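Local structure of putative cytochrome P450 hydroxylase (Chondromyces apiculatus DSM 436, 6GMF) at residues C282-T287 with S379-S384; N15-F20 with R275-A280; L334-G337 with H341-I344; M38-G41 with D45-R48. The protein binds heme b and probably works as a monooxygenase, with terpenes among its substrates, putting one oxygen atom of dioxygen into the molecule it oxidises. All coordinates share one frame; numbering follows the deposited sequence. Where two conformers were deposited one is given.

Contact 1: residues C282-T287 with S379-S384; sequences CIFRQT and SFFIRS. With HEM (protoporphyrin IX containing Fe), chain B.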
# COMPACT_ATOMS: atom_id res chain seq x y z
N CYS A 282 8.47 1.64 4.61
CA CYS A 282 8.98 0.66 5.48
C CYS A 282 7.84 -0.17 6.04
O CYS A 282 6.68 0.20 5.87
CB CYS A 282 9.79 1.27 6.61
SG CYS A 282 8.83 2.29 7.74
N ILE A 283 8.24 -1.27 6.70
CA ILE A 283 7.29 -2.10 7.36
C ILE A 283 7.81 -2.37 8.76
O ILE A 283 8.80 -1.78 9.13
CB ILE A 283 6.96 -3.32 6.51
CG1 ILE A 283 8.19 -4.16 6.16
CG2 ILE A 283 6.16 -2.87 5.28
CD1 ILE A 283 7.86 -5.35 5.24
N PHE A 284 7.12 -3.23 9.51
CA PHE A 284 7.43 -3.40 10.93
C PHE A 284 7.78 -4.85 11.27
O PHE A 284 7.11 -5.80 10.79
CB PHE A 284 6.23 -3.00 11.78
CG PHE A 284 5.98 -1.51 11.82
CD1 PHE A 284 5.44 -0.85 10.73
CD2 PHE A 284 6.36 -0.77 12.93
CE1 PHE A 284 5.21 0.52 10.79
CE2 PHE A 284 6.10 0.59 12.99
CZ PHE A 284 5.54 1.22 11.91
N ARG A 285 8.81 -5.01 12.13
CA ARG A 285 9.18 -6.32 12.68
C ARG A 285 9.58 -6.13 14.16
O ARG A 285 9.82 -5.03 14.56
CB ARG A 285 10.34 -6.95 11.91
CG ARG A 285 10.06 -7.25 10.44
CD ARG A 285 9.10 -8.40 10.29
NE ARG A 285 8.98 -8.82 8.89
CZ ARG A 285 8.04 -8.40 8.07
NH1 ARG A 285 7.26 -7.37 8.38
NH2 ARG A 285 7.87 -9.07 6.92
N GLN A 286 9.65 -7.23 14.89
CA GLN A 286 10.21 -7.22 16.26
C GLN A 286 11.15 -8.41 16.41
O GLN A 286 10.80 -9.55 15.99
CB GLN A 286 9.10 -7.29 17.30
CG GLN A 286 9.65 -7.18 18.72
CD GLN A 286 8.58 -7.23 19.79
OE1 GLN A 286 7.65 -8.02 19.73
NE2 GLN A 286 8.77 -6.44 20.83
N THR A 287 12.34 -8.15 16.96
CA THR A 287 13.25 -9.26 17.15
C THR A 287 12.82 -10.08 18.36
O THR A 287 12.38 -9.56 19.35
CB THR A 287 14.70 -8.81 17.32
OG1 THR A 287 14.74 -7.89 18.41
CG2 THR A 287 15.21 -8.11 16.08
N SER A 379 3.88 11.57 6.64
CA SER A 379 4.10 10.19 7.04
C SER A 379 5.44 9.73 6.46
O SER A 379 5.74 9.89 5.26
CB SER A 379 2.94 9.29 6.65
OG SER A 379 3.19 7.93 7.02
N PHE A 380 6.27 9.19 7.35
CA PHE A 380 7.49 8.49 7.01
C PHE A 380 7.18 7.12 6.41
O PHE A 380 7.97 6.59 5.62
CB PHE A 380 8.31 8.25 8.28
CG PHE A 380 9.62 7.56 8.07
CD1 PHE A 380 10.67 8.20 7.44
CD2 PHE A 380 9.84 6.28 8.57
CE1 PHE A 380 11.91 7.60 7.29
CE2 PHE A 380 11.08 5.68 8.43
CZ PHE A 380 12.12 6.32 7.77
N PHE A 381 6.04 6.57 6.83
CA PHE A 381 5.71 5.16 6.60
C PHE A 381 5.05 4.98 5.24
O PHE A 381 5.40 4.00 4.57
CB PHE A 381 4.83 4.65 7.73
CG PHE A 381 5.57 4.79 9.04
CD1 PHE A 381 6.50 3.84 9.43
CD2 PHE A 381 5.42 5.92 9.83
CE1 PHE A 381 7.21 3.98 10.61
CE2 PHE A 381 6.12 6.05 11.02
CZ PHE A 381 7.03 5.09 11.40
N ILE A 382 4.09 5.85 4.88
CA ILE A 382 3.42 5.81 3.59
C ILE A 382 3.78 7.09 2.86
O ILE A 382 3.50 8.20 3.37
CB ILE A 382 1.90 5.69 3.75
CG1 ILE A 382 1.51 4.42 4.49
CG2 ILE A 382 1.23 5.72 2.38
CD1 ILE A 382 1.75 3.19 3.68
N ARG A 383 4.33 6.95 1.65
CA ARG A 383 4.78 8.09 0.81
C ARG A 383 3.65 8.42 -0.19
O ARG A 383 3.36 7.61 -1.08
CB ARG A 383 6.06 7.68 0.08
CG ARG A 383 6.59 8.74 -0.86
CD ARG A 383 7.49 9.70 -0.13
NE ARG A 383 8.39 10.40 -1.06
CZ ARG A 383 8.87 11.64 -0.94
NH1 ARG A 383 8.65 12.34 0.14
NH2 ARG A 383 9.58 12.16 -1.93
N SER A 384 2.98 9.57 -0.01
CA SER A 384 1.85 9.94 -0.83
C SER A 384 1.69 11.45 -0.83
O SER A 384 1.95 12.09 0.17
CB SER A 384 0.60 9.28 -0.35
OG SER A 384 0.14 9.90 0.85
CHA HEM B . 1.08 -7.00 2.70
CHB HEM B . 2.66 -3.32 0.20
CHC HEM B . -1.71 -2.95 -1.86
CHD HEM B . -3.39 -6.39 0.94
C1A HEM B . 1.90 -6.04 2.16
C2A HEM B . 3.30 -6.00 2.46
C3A HEM B . 3.74 -4.92 1.76
C4A HEM B . 2.64 -4.39 1.04
CMA HEM B . 5.12 -4.31 1.74
CAA HEM B . 4.12 -6.89 3.35
CBA HEM B . 4.00 -6.53 4.86
CGA HEM B . 4.93 -7.34 5.73
O1A HEM B . 5.79 -8.10 5.22
O2A HEM B . 4.85 -7.07 6.98
C1B HEM B . 1.60 -2.86 -0.59
C2B HEM B . 1.68 -1.80 -1.57
C3B HEM B . 0.46 -1.67 -2.15
C4B HEM B . -0.38 -2.69 -1.54
CMB HEM B . 2.93 -1.04 -1.79
CAB HEM B . -0.01 -0.77 -3.27
CBB HEM B . 0.85 -0.25 -4.08
C1C HEM B . -2.56 -3.87 -1.35
C2C HEM B . -3.93 -4.01 -1.75
C3C HEM B . -4.39 -5.02 -0.91
C4C HEM B . -3.35 -5.42 -0.04
CMC HEM B . -4.60 -3.36 -2.92
CAC HEM B . -5.70 -5.66 -0.85
CBC HEM B . -6.78 -5.22 -1.44
C1D HEM B . -2.30 -6.80 1.66
C2D HEM B . -2.40 -7.86 2.70
C3D HEM B . -1.15 -8.04 3.18
C4D HEM B . -0.29 -7.10 2.45
CMD HEM B . -3.71 -8.55 3.04
CAD HEM B . -0.73 -9.01 4.26
CBD HEM B . -0.19 -10.36 3.77
CGD HEM B . 0.31 -11.24 4.89
O1D HEM B . 0.41 -12.46 4.64
O2D HEM B . 0.63 -10.74 6.00
NA HEM B . 1.51 -5.05 1.27
NB HEM B . 0.36 -3.34 -0.65
NC HEM B . -2.22 -4.69 -0.29
ND HEM B . -1.01 -6.33 1.61
FE HEM B . -0.30 -4.95 0.43
O HOH W 1 4.25 1.53 5.91
O HOH W 2 -0.71 -3.50 2.10

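Contact 2: residues N15-F20 with R275-A280; sequences NPYALF and RYESPA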
# COMPACT_ATOMS: atom_id res chain seq x y z
N ASN A 15 12.31 14.56 1.38
CA ASN A 15 13.14 13.72 0.61
C ASN A 15 13.83 12.73 1.53
O ASN A 15 14.97 12.88 1.93
CB ASN A 15 14.17 14.49 -0.22
CG ASN A 15 15.14 13.57 -0.93
OD1 ASN A 15 14.82 12.40 -1.18
ND2 ASN A 15 16.36 14.03 -1.15
N PRO A 16 13.16 11.60 1.84
CA PRO A 16 13.73 10.60 2.73
C PRO A 16 14.95 9.88 2.14
O PRO A 16 15.73 9.27 2.86
CB PRO A 16 12.54 9.65 2.97
CG PRO A 16 11.74 9.77 1.71
CD PRO A 16 11.85 11.24 1.33
N TYR A 17 15.14 9.97 0.81
CA TYR A 17 16.17 9.23 0.15
C TYR A 17 17.57 9.77 0.46
O TYR A 17 18.58 9.03 0.32
CB TYR A 17 15.90 9.19 -1.36
CG TYR A 17 14.53 8.66 -1.63
CD1 TYR A 17 14.29 7.31 -1.48
CD2 TYR A 17 13.46 9.50 -1.92
CE1 TYR A 17 13.02 6.79 -1.65
CE2 TYR A 17 12.19 9.00 -2.12
CZ TYR A 17 11.97 7.64 -1.94
OH TYR A 17 10.75 7.07 -2.14
N ALA A 18 17.63 11.02 0.93
CA ALA A 18 18.90 11.59 1.36
C ALA A 18 19.36 10.92 2.67
O ALA A 18 20.51 10.42 2.78
CB ALA A 18 18.76 13.09 1.47
N LEU A 19 18.43 10.84 3.64
CA LEU A 19 18.65 10.09 4.84
C LEU A 19 19.03 8.64 4.50
O LEU A 19 19.96 8.09 5.09
CB LEU A 19 17.41 10.14 5.73
CG LEU A 19 17.37 9.11 6.87
CD1 LEU A 19 18.37 9.44 7.95
CD2 LEU A 19 15.97 9.00 7.45
N PHE A 20 18.26 8.00 3.60
CA PHE A 20 18.47 6.58 3.34
C PHE A 20 19.88 6.34 2.80
O PHE A 20 20.53 5.39 3.15
CB PHE A 20 17.39 6.00 2.42
CG PHE A 20 15.97 6.08 2.95
CD1 PHE A 20 15.68 6.14 4.31
CD2 PHE A 20 14.91 6.05 2.07
CE1 PHE A 20 14.37 6.16 4.76
CE2 PHE A 20 13.60 6.09 2.51
CZ PHE A 20 13.33 6.12 3.87
N ARG A 275 9.40 1.09 -7.41
CA ARG A 275 10.78 1.08 -6.95
C ARG A 275 11.19 2.47 -6.50
O ARG A 275 11.82 2.63 -5.43
CB ARG A 275 11.72 0.59 -8.05
CG ARG A 275 13.17 0.54 -7.58
CD ARG A 275 14.17 0.70 -8.69
NE ARG A 275 14.13 2.02 -9.27
CZ ARG A 275 14.92 3.01 -8.96
NH1 ARG A 275 15.70 2.87 -7.89
NH2 ARG A 275 14.92 4.14 -9.68
N TYR A 276 10.91 3.47 -7.34
CA TYR A 276 11.43 4.83 -7.17
C TYR A 276 10.77 5.57 -6.00
O TYR A 276 11.45 6.32 -5.28
CB TYR A 276 11.24 5.59 -8.49
CG TYR A 276 11.78 7.00 -8.51
CD1 TYR A 276 13.14 7.24 -8.55
CD2 TYR A 276 10.92 8.08 -8.59
CE1 TYR A 276 13.62 8.54 -8.57
CE2 TYR A 276 11.39 9.38 -8.63
CZ TYR A 276 12.74 9.60 -8.60
OH TYR A 276 13.19 10.90 -8.69
N GLU A 277 9.44 5.45 -5.87
CA GLU A 277 8.71 6.17 -4.80
C GLU A 277 7.77 5.17 -4.13
O GLU A 277 6.55 5.22 -4.31
CB GLU A 277 7.92 7.36 -5.34
CG GLU A 277 8.74 8.55 -5.71
CD GLU A 277 9.15 9.44 -4.57
OE1 GLU A 277 9.60 10.56 -4.85
OE2 GLU A 277 9.04 9.01 -3.41
N SER A 278 8.38 4.21 -3.43
CA SER A 278 7.71 3.08 -2.87
C SER A 278 6.60 3.52 -1.92
O SER A 278 6.84 4.24 -0.96
CB SER A 278 8.63 2.16 -2.16
OG SER A 278 9.71 1.72 -3.01
N PRO A 279 5.33 3.18 -2.17
CA PRO A 279 4.24 3.61 -1.31
C PRO A 279 4.48 3.25 0.16
O PRO A 279 4.32 4.12 0.99
CB PRO A 279 3.02 2.91 -1.89
CG PRO A 279 3.32 2.85 -3.35
CD PRO A 279 4.80 2.60 -3.43
N ALA A 280 4.75 1.96 0.43
CA ALA A 280 5.09 1.55 1.76
C ALA A 280 6.60 1.73 1.92
O ALA A 280 7.39 0.95 1.35
CB ALA A 280 4.66 0.14 1.98
O HOH W 3 11.28 4.28 -3.10

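Contact 3: residues L334-G337 with H341-I344; sequences LAFG and HFCI. With HEM (protoporphyrin IX containing Fe), chain B.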
# COMPACT_ATOMS: atom_id res chain seq x y z
N LEU A 334 11.42 -4.40 -3.71
CA LEU A 334 10.76 -4.94 -2.50
C LEU A 334 9.52 -4.11 -2.07
O LEU A 334 9.10 -4.15 -0.93
CB LEU A 334 11.79 -4.92 -1.38
CG LEU A 334 13.05 -5.74 -1.63
CD1 LEU A 334 13.94 -5.70 -0.39
CD2 LEU A 334 12.68 -7.16 -1.96
N ALA A 335 8.91 -3.37 -2.99
CA ALA A 335 7.76 -2.51 -2.67
C ALA A 335 6.60 -3.32 -2.08
O ALA A 335 5.82 -2.74 -1.33
CB ALA A 335 7.30 -1.70 -3.84
N PHE A 336 6.44 -4.60 -2.48
CA PHE A 336 5.37 -5.45 -2.01
C PHE A 336 5.84 -6.40 -0.90
O PHE A 336 5.13 -7.34 -0.55
CB PHE A 336 4.78 -6.22 -3.20
CG PHE A 336 3.93 -5.39 -4.12
CD1 PHE A 336 2.85 -4.69 -3.63
CD2 PHE A 336 4.19 -5.31 -5.48
CE1 PHE A 336 2.02 -3.95 -4.44
CE2 PHE A 336 3.38 -4.55 -6.29
CZ PHE A 336 2.28 -3.88 -5.79
N GLY A 337 7.04 -6.17 -0.35
CA GLY A 337 7.67 -7.06 0.55
C GLY A 337 8.26 -8.27 -0.16
O GLY A 337 8.64 -8.21 -1.33
N HIS A 341 4.90 -12.91 3.91
CA HIS A 341 3.91 -11.85 4.02
C HIS A 341 3.79 -11.03 2.74
O HIS A 341 3.05 -10.04 2.72
CB HIS A 341 4.21 -10.94 5.21
CG HIS A 341 4.02 -11.58 6.53
ND1 HIS A 341 2.77 -11.70 7.12
CD2 HIS A 341 4.92 -12.16 7.35
CE1 HIS A 341 2.92 -12.30 8.29
NE2 HIS A 341 4.24 -12.59 8.46
N PHE A 342 4.38 -11.49 1.64
CA PHE A 342 4.31 -10.75 0.39
C PHE A 342 2.87 -10.31 0.13
O PHE A 342 1.95 -11.10 0.14
CB PHE A 342 4.80 -11.64 -0.75
CG PHE A 342 4.87 -10.95 -2.09
CD1 PHE A 342 5.99 -10.23 -2.51
CD2 PHE A 342 3.76 -11.00 -2.93
CE1 PHE A 342 6.00 -9.60 -3.74
CE2 PHE A 342 3.77 -10.33 -4.14
CZ PHE A 342 4.88 -9.62 -4.53
N CYS A 343 2.70 -9.07 -0.32
CA CYS A 343 1.43 -8.42 -0.46
C CYS A 343 0.44 -9.31 -1.22
O CYS A 343 0.64 -9.59 -2.45
CB CYS A 343 1.61 -7.11 -1.23
SG CYS A 343 0.08 -6.20 -1.43
N ILE A 344 -0.66 -9.67 -0.58
CA ILE A 344 -1.75 -10.40 -1.21
C ILE A 344 -2.41 -9.55 -2.30
O ILE A 344 -2.94 -10.06 -3.33
CB ILE A 344 -2.75 -10.82 -0.12
CG1 ILE A 344 -2.15 -11.95 0.72
CG2 ILE A 344 -4.12 -11.21 -0.67
CD1 ILE A 344 -2.93 -12.32 1.93
CHA HEM B . 1.08 -7.00 2.70
CHB HEM B . 2.66 -3.32 0.20
CHC HEM B . -1.71 -2.95 -1.86
CHD HEM B . -3.39 -6.39 0.94
C1A HEM B . 1.90 -6.04 2.16
C2A HEM B . 3.30 -6.00 2.46
C3A HEM B . 3.74 -4.92 1.76
C4A HEM B . 2.64 -4.39 1.04
CMA HEM B . 5.12 -4.31 1.74
CAA HEM B . 4.12 -6.89 3.35
CBA HEM B . 4.00 -6.53 4.86
CGA HEM B . 4.93 -7.34 5.73
O1A HEM B . 5.79 -8.10 5.22
O2A HEM B . 4.85 -7.07 6.98
C1B HEM B . 1.60 -2.86 -0.59
C2B HEM B . 1.68 -1.80 -1.57
C3B HEM B . 0.46 -1.67 -2.15
C4B HEM B . -0.38 -2.69 -1.54
CMB HEM B . 2.93 -1.04 -1.79
CAB HEM B . -0.01 -0.77 -3.27
CBB HEM B . 0.85 -0.25 -4.08
C1C HEM B . -2.56 -3.87 -1.35
C2C HEM B . -3.93 -4.01 -1.75
C3C HEM B . -4.39 -5.02 -0.91
C4C HEM B . -3.35 -5.42 -0.04
CMC HEM B . -4.60 -3.36 -2.92
CAC HEM B . -5.70 -5.66 -0.85
CBC HEM B . -6.78 -5.22 -1.44
C1D HEM B . -2.30 -6.80 1.66
C2D HEM B . -2.40 -7.86 2.70
C3D HEM B . -1.15 -8.04 3.18
C4D HEM B . -0.29 -7.10 2.45
CMD HEM B . -3.71 -8.55 3.04
CAD HEM B . -0.73 -9.01 4.26
CBD HEM B . -0.19 -10.36 3.77
CGD HEM B . 0.31 -11.24 4.89
O1D HEM B . 0.41 -12.46 4.64
O2D HEM B . 0.63 -10.74 6.00
NA HEM B . 1.51 -5.05 1.27
NB HEM B . 0.36 -3.34 -0.65
NC HEM B . -2.22 -4.69 -0.29
ND HEM B . -1.01 -6.33 1.61
FE HEM B . -0.30 -4.95 0.43
O HOH W 2 -0.71 -3.50 2.10

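Contact 4: residues M38-G41 with D45-R48; sequences MAVG and DVAR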
# COMPACT_ATOMS: atom_id res chain seq x y z
N MET A 38 14.70 0.40 15.25
CA MET A 38 15.92 0.19 14.50
C MET A 38 15.56 0.13 13.00
O MET A 38 14.60 -0.51 12.63
CB MET A 38 16.63 -1.09 14.91
CG MET A 38 16.84 -1.22 16.42
SD MET A 38 17.86 0.11 17.04
CE MET A 38 19.50 -0.57 16.80
N ALA A 39 16.31 0.83 12.16
CA ALA A 39 16.03 0.87 10.72
C ALA A 39 17.14 0.17 9.95
O ALA A 39 18.30 0.38 10.20
CB ALA A 39 15.91 2.28 10.27
N VAL A 40 16.75 -0.62 8.94
CA VAL A 40 17.69 -1.36 8.13
C VAL A 40 17.54 -0.88 6.69
O VAL A 40 16.46 -0.95 6.19
CB VAL A 40 17.42 -2.86 8.26
CG1 VAL A 40 18.30 -3.70 7.36
CG2 VAL A 40 17.56 -3.28 9.71
N GLY A 41 18.62 -0.38 6.09
CA GLY A 41 18.55 0.33 4.81
C GLY A 41 19.13 -0.37 3.60
O GLY A 41 18.70 -0.03 2.49
N ASP A 45 20.38 -6.59 3.28
CA ASP A 45 20.02 -6.71 4.68
C ASP A 45 18.50 -6.70 4.84
O ASP A 45 17.97 -7.45 5.63
CB ASP A 45 20.66 -5.60 5.49
CG ASP A 45 22.17 -5.65 5.54
OD1 ASP A 45 22.71 -6.78 5.34
OD2 ASP A 45 22.78 -4.57 5.77
N VAL A 46 17.82 -5.78 4.14
CA VAL A 46 16.35 -5.77 4.16
C VAL A 46 15.82 -7.14 3.72
O VAL A 46 14.96 -7.71 4.35
CB VAL A 46 15.79 -4.61 3.32
CG1 VAL A 46 14.29 -4.74 3.23
CG2 VAL A 46 16.18 -3.24 3.91
N ALA A 47 16.39 -7.71 2.66
CA ALA A 47 15.91 -9.02 2.17
C ALA A 47 16.15 -10.08 3.26
O ALA A 47 15.25 -10.92 3.54
CB ALA A 47 16.56 -9.35 0.84
N ARG A 48 17.31 -10.03 3.93
CA ARG A 48 17.64 -11.01 4.93
C ARG A 48 16.64 -10.90 6.08
O ARG A 48 16.15 -11.90 6.57
CB ARG A 48 19.03 -10.81 5.52
CG ARG A 48 19.31 -11.78 6.65
CD ARG A 48 20.76 -11.84 7.02
NE ARG A 48 20.95 -12.41 8.35
CZ ARG A 48 21.91 -13.28 8.64
NH1 ARG A 48 22.81 -13.62 7.73
NH2 ARG A 48 21.96 -13.80 9.85
O HOH W 4 21.33 -2.34 6.18

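Contact 1: residues C282-T287 with S379-S384
F381 is met along the same CD1-CE1 rim by C282 SG and F284 CZ, one from each side of the ring plane, and the way these groups are turned shows how two nearly parallel rings can touch at their rims without stacking. C282 SG comes nearest, 3.3 Å from F381 CD1, but it approaches the ring obliquely. Its chi1 of 66° tucks SG between the backbone N and the carbonyl carbon, from where it also reaches F380 CE2 at 4.1 Å, a second oblique sulfur-aromatic contact. The planes of F284 and F381 are only 22° apart, yet slid so far that the rings barely overlap: F284 CZ lies 3.5 Å from F381 CE1, while the two side chains cross at about a right angle. F380 sets its CD2 over the rim of one face of F381, on the side from which C282 SG comes. A water joins the backbones, donating to C282 O at 2.8 Å and to F381 O at 3.0 Å. S379 OG accepts from F381 N and I382 N, an ST turn and an ST motif. Further along, R285 grips one heme propionate with two bonds, NH1 to O2A and NH2 to O1A, and NH1 also donates to F284 O, which fixes the rotation of the guanidinium. W61, another heme-binding residue, meets the ring of F284. In P450s the chain after helix 266-276 and the loop between strands 368-369 and 389-391 commonly hold the fifth and sixth substrate-recognition segments, and probably do so here.

Contact 2: residues N15-F20 with R275-A280
Y17 reaches across to the end of helix 266-276 with its hydroxyl, and the polar contacts dominate. OH lies 2.9 Å from E277 OE2, with Y276 O a near neighbour at 3.3 Å from the same OH. The E277 chain bends at chi2 (-81°), which brings OE2 to the hydroxyl, near the plane of the tyrosine ring and at its edge; the ring and carboxylate planes are 75° apart. The same oxygen forms a salt bridge with R383, the stronger partner of E277. A water completes the polar group: it donates to Y17 OH at 3.0 Å and to R275 O at 2.9 Å and accepts from S278 N, thus tying the hydroxyl to the C-terminal end of the helix. A phenylalanine in place of Y17 would probably leave this water and E277 OE2 without one of their mates. Within 15-20, N15 is an N-cap, its OD1 taking Y17 N at 3.2 Å from above the carbonyl plane. Apolar and cationic packing is lighter: P16 CG lies over the rim of one face of the Y17 ring, from within its own segment, and R313 makes a cation-pi contact with it. Helix 16-26 thus rests on A309 of helix 308-312 and on the C-terminal end of helix 266-276, where E272 and R275 form the salt bridge of the P450 ExxR motif.

Contact 3: residues L334-G337 with H341-I344
F336 O takes the amide of C343 across the cysteine-ligand loop of a cytochrome P450, the F-G-x-x-x-H-x-C signature. The bond from C343 N to F336 O is 3.0 Å long and lies in the carbonyl plane. C343 has its SG anti to the backbone N (chi1 -179°), which aims the sulfur at the heme iron, 2.3 Å away, while a water occupies the opposite axial place. The ring of F336, swung beside its own backbone N (chi1 -74°), lies on the cysteine side of the porphyrin with CD1 3.6 Å from C343 CB, its edge toward pyrrole ring B, CE1 lying 3.6 Å from heme C3B. F342 turns the other way, and its ring closes over the type I beta turn L334-G337: F336 O lies over one face, G337 O sits at the edge, 3.5 Å from CD1, and CE1 packs on F336 CB at 3.6 Å. With an alanine in place of F342, F336 CB and G337 O would probably lose their ring neighbour and a gap would open beside the turn. G337 fits its place twice over, since its phi is positive and a CB would press on the heme propionate carbon CAA. H341 finishes the loop at the other propionate, ND1 donating to heme O2D at 2.6 Å in the plane of the imidazole, with a nearly straight N-H at 172°.

Contact 4: residues M38-G41 with D45-R48
The backbone leaves strand 38-40 and returns as helix 43-51 after a short turn, bringing the CA atoms of V40 and V46 to 6.1 Å. This strand-turn-helix unit belongs to the sheet-rich part of the P450 fold, and it is a small example of how a helix can be seated on a strand by two methyls and a methylene. V40 supplies the strand side. With CG1 anti to the backbone N (chi1 176°), that branch reaches forward to the first turn of the helix and touches D45 CB at 3.6 Å; the two side chains cross at about a right angle. CG1 also lies 4.1 Å from V46 CG2, a looser methyl-to-methyl contact. V46 CG2 presses closest on the strand itself, 3.2 Å from V40 O, which is a tight approach for a methyl carbon to a carbonyl oxygen. The other branch of V46 is turned away from the strand, toward L334. Around the pair, I293 packs on both V40 and D45, while P306, L308 and A311 close round V46. Strand 38-40 pairs in turn with strand 303-306, and G41 O accepts from S310 OG of helix 308-312. The carboxylate of D45 takes no part in the apolar contact: a water lies 2.7 Å from D45 OD2, and the same water accepts a weak bond from G41 N, 3.3 Å away.

Overall arrangement
All four contacts are largely buried, yet they differ in depth and chemistry. Contact 3 lies nearest the centre of the chain and holds the iron ligand; contact 1 binds a propionate through R285, and contact 2 reaches the heme with P279. Contact 4 is the most peripheral, its centre about 19 Å from the centre of the chain, and is almost wholly apolar, while contact 2 is mainly polar and water-bridged. Contacts 1 and 2 are joined by R383, whose NE makes a salt bridge with E277. Contacts 3 and 4 meet where L334 packs on V46, and S278 comes near A335 between contacts 2 and 3. Contacts 1 and 4 share one sheet, through strands 285-287 and 38-40, without touching.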